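PDB 5BSZ: N-methyltransferase from Streptoalloteichus sp. ATCC 53650, which transfers a methyl group from S-adenosylmethionine to a sugar nitrogen, probably in making the trideoxysugar of kedarcidin. Local coordinates for the interface of chains A and B. Residues are numbered along the deposited sequence; one frame, centred on the assembly and turned at random. Chains: chain A/B, N-methyltransferase.

Contact 1: the interface of chains A and B. Residues chain A 6-8, 199; chain B 10-11, 203.
The N-terminal strand of each copy is inserted into the sheet of the other, between the partner's strands 4-14 and 198-209, in an antiparallel sheet that runs through both chains, with B:Tyr11 lodged between A:Val199 and A:Ser7. This strand exchange ties the two chains together and probably supports dimer formation within the deposited tetramer. The backbone N of B:Tyr11 donates to the carbonyl O of A:Val199 at 3.2 Å, a long bond that runs nearly along the C=O axis. The same carbonyl O lies at the edge of the tyrosine ring, in its plane, 3.6 Å from CD2. On the other flank, ring atom CD1 packs 3.6 Å from CB of A:Ser7. CG of B:Tyr11 stands anti to its own carbonyl carbon (chi1 -60°), which places the ring on the sheet face shared with the side chain of A:Ser7. Replacement of the tyrosine by an alanine would probably keep the backbone bond but open a gap beside A:Ser7 CB and leave A:Val199 O without the aromatic edge beside it. A water reinforces the pairing, 2.6 Å from the carbonyl O of B:Tyr11 and also bonded to the backbone N of A:Val199. One residue earlier, B:Val10 makes a reciprocal backbone pair with A:Thr8. B:Val10 N reaches A:Thr8 O at 2.9 Å. A:Thr8 N returns a bond to B:Val10 O at 3.0 Å, with the donor in the carbonyl plane. A:Ser7 in turn pairs with B:Ser203 through both backbone groups and through the two hydroxyls. The strands of residues 4-14 of both chains thus lie side by side in the middle. Each is flanked on its outer side by strand 198-209 of the partner.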
loop_
_atom_site.group_PDB
_atom_site.type_symbol
_atom_site.label_atom_id
_atom_site.label_comp_id
_atom_site.label_asym_id
_atom_site.label_seq_id
_atom_site.Cartn_x
_atom_site.Cartn_y
_atom_site.Cartn_z
ATOM N N GLY A 6 -8.032 -2.859 8.642
ATOM C CA GLY A 6 -8.379 -2.249 7.372
ATOM C C GLY A 6 -7.320 -1.261 6.916
ATOM O O GLY A 6 -6.462 -0.840 7.694
ATOM N N SER A 7 -7.321 -0.979 5.610
ATOM C CA SER A 7 -6.549 0.118 5.088
ATOM C C SER A 7 -7.323 0.770 3.955
ATOM O O SER A 7 -8.100 0.112 3.229
ATOM C CB SER A 7 -5.129 -0.311 4.605
ATOM O OG SER A 7 -5.192 -1.181 3.484
ATOM N N THR A 8 -7.103 2.075 3.820
ATOM C CA THR A 8 -7.555 2.801 2.633
ATOM C C THR A 8 -6.344 3.532 2.059
ATOM O O THR A 8 -5.568 4.133 2.792
ATOM C CB THR A 8 -8.648 3.840 2.923
ATOM O OG1 THR A 8 -9.847 3.161 3.271
ATOM C CG2 THR A 8 -8.920 4.686 1.680
ATOM N N VAL A 199 -2.015 4.894 12.393
ATOM C CA VAL A 199 -0.800 4.957 11.605
ATOM C C VAL A 199 -1.171 5.323 10.170
ATOM O O VAL A 199 -2.181 4.855 9.626
ATOM C CB VAL A 199 -0.085 3.597 11.573
ATOM C CG1 VAL A 199 1.184 3.652 10.746
ATOM C CG2 VAL A 199 0.247 3.176 13.000
ATOM N N VAL B 10 -4.080 4.998 5.097
ATOM C CA VAL B 10 -4.399 4.994 6.521
ATOM C C VAL B 10 -4.868 3.605 6.937
ATOM O O VAL B 10 -5.551 2.892 6.196
ATOM C CB VAL B 10 -5.438 6.061 6.919
ATOM C CG1 VAL B 10 -5.030 7.425 6.396
ATOM C CG2 VAL B 10 -6.820 5.741 6.371
ATOM N N TYR B 11 -4.451 3.218 8.131
ATOM C CA TYR B 11 -4.604 1.871 8.655
ATOM C C TYR B 11 -5.353 1.994 9.977
ATOM O O TYR B 11 -5.074 2.890 10.770
ATOM C CB TYR B 11 -3.232 1.273 8.902
ATOM C CG TYR B 11 -2.345 1.159 7.685
ATOM C CD1 TYR B 11 -2.356 0.011 6.906
ATOM C CD2 TYR B 11 -1.491 2.189 7.304
ATOM C CE1 TYR B 11 -1.547 -0.115 5.784
ATOM C CE2 TYR B 11 -0.696 2.078 6.158
ATOM C CZ TYR B 11 -0.729 0.928 5.410
ATOM O OH TYR B 11 0.070 0.780 4.301
ATOM N N SER B 203 -8.745 -2.212 1.735
ATOM C CA SER B 203 -8.697 -3.602 2.122
ATOM C C SER B 203 -9.138 -3.800 3.569
ATOM O O SER B 203 -9.033 -2.877 4.382
ATOM C CB SER B 203 -7.336 -4.168 1.862
ATOM O OG SER B 203 -6.451 -3.668 2.796
HETATM O O HOH W 1 -3.637 2.492 12.945
#

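Contact 2: the interface of chains A and B. Residues chain A 10, 202-204; chain B 5-7.
A:Ser203 N donates to the carbonyl O of B:Ser7 at 2.8 Å, and B:Ser7 N answers with a bond of the same length to A:Ser203 O. The two bonds close a reciprocal ring between antiparallel strands. Neither is perfectly in line. In both, the donor is tilted from the carbonyl plane. The side chains add a third link. The hydroxyl OG of A:Ser203 meets OG of B:Ser7 at 2.9 Å, and the structure alone does not show which hydroxyl donates. Both hydroxyls lie between their own backbone N and carbonyl carbon (chi1 73° and 66°), and this turns them toward each other on one face of the sheet. The methylene CB of B:Ser7 also comes 3.6 Å from the carbonyl O of A:Val10, on the strand that flanks B:Ser7 on its other side. B:Ser7 is therefore held between two strands of chain A. The neighbours of A:Ser203 point to the opposite face, and A:Phe202 touches the partner little, with its ring directed away. Next along the strand, A:Gln204 bridges to B:Gly6 and extends the antiparallel register by one residue. Its side chain runs out extended, and its methylene CG packs 3.7 Å from the carbonyl O of B:Val5.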
loop_
_atom_site.group_PDB
_atom_site.type_symbol
_atom_site.label_atom_id
_atom_site.label_comp_id
_atom_site.label_asym_id
_atom_site.label_seq_id
_atom_site.Cartn_x
_atom_site.Cartn_y
_atom_site.Cartn_z
ATOM N N VAL A 10 -5.254 6.209 -1.210
ATOM C CA VAL A 10 -5.628 7.046 -2.344
ATOM C C VAL A 10 -4.376 7.493 -3.087
ATOM O O VAL A 10 -3.324 7.764 -2.499
ATOM C CB VAL A 10 -6.491 8.261 -1.950
ATOM C CG1 VAL A 10 -7.673 7.826 -1.105
ATOM C CG2 VAL A 10 -5.697 9.288 -1.157
ATOM N N PHE A 202 2.697 7.695 3.772
ATOM C CA PHE A 202 2.566 8.632 2.667
ATOM C C PHE A 202 3.748 8.374 1.748
ATOM O O PHE A 202 4.859 8.098 2.229
ATOM C CB PHE A 202 2.653 10.102 3.111
ATOM C CG PHE A 202 1.658 10.530 4.149
ATOM C CD1 PHE A 202 0.550 11.293 3.784
ATOM C CD2 PHE A 202 1.864 10.265 5.505
ATOM C CE1 PHE A 202 -0.351 11.761 4.739
ATOM C CE2 PHE A 202 0.961 10.718 6.455
ATOM C CZ PHE A 202 -0.157 11.459 6.073
ATOM N N SER A 203 3.536 8.467 0.435
ATOM C CA SER A 203 4.677 8.429 -0.448
ATOM C C SER A 203 4.501 9.367 -1.638
ATOM O O SER A 203 3.370 9.676 -2.023
ATOM C CB SER A 203 4.959 7.022 -0.872
ATOM O OG SER A 203 3.995 6.617 -1.773
ATOM N N GLN A 204 5.640 9.798 -2.165
ATOM C CA GLN A 204 5.695 10.668 -3.338
ATOM C C GLN A 204 6.940 10.337 -4.189
ATOM O O GLN A 204 8.024 10.035 -3.669
ATOM C CB GLN A 204 5.704 12.120 -2.859
ATOM C CG GLN A 204 5.737 13.118 -4.008
ATOM C CD GLN A 204 5.557 14.568 -3.578
ATOM O OE1 GLN A 204 6.510 15.339 -3.568
ATOM N NE2 GLN A 204 4.340 14.939 -3.245
ATOM N N VAL B 5 3.764 12.082 -8.503
ATOM C CA VAL B 5 2.664 11.227 -8.108
ATOM C C VAL B 5 2.872 10.761 -6.668
ATOM O O VAL B 5 4.001 10.722 -6.152
ATOM C CB VAL B 5 2.529 9.957 -8.960
ATOM C CG1 VAL B 5 2.059 10.253 -10.372
ATOM C CG2 VAL B 5 3.840 9.190 -9.012
ATOM N N GLY B 6 1.761 10.388 -6.030
ATOM C CA GLY B 6 1.687 10.284 -4.584
ATOM C C GLY B 6 0.677 9.238 -4.148
ATOM O O GLY B 6 -0.160 8.790 -4.936
ATOM N N SER B 7 0.834 8.768 -2.908
ATOM C CA SER B 7 -0.189 7.972 -2.281
ATOM C C SER B 7 -0.244 8.316 -0.803
ATOM O O SER B 7 0.773 8.684 -0.177
ATOM C CB SER B 7 0.025 6.439 -2.479
ATOM O OG SER B 7 1.196 5.979 -1.820
#

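Contact 1 and contact 2 lie about 14 Å apart, measured between the centres of their C-alpha atoms. Both draw on strands 4-14 and 198-209, from both chains in contact 1, while chain B gives only 4-14 residues in contact 2. The serine pairing of contact 2 is the two-fold twin of the one in contact 1, with the chains exchanged. Contact 1 adds the central pairing of the two N-terminal strands, next to the dyad. Contact 2 shows the outer seam, where one chain's N-terminal strand meets the other's sheet. Together they suggest a swapped, continuous sheet in which each chain's first strand adds to the partner's.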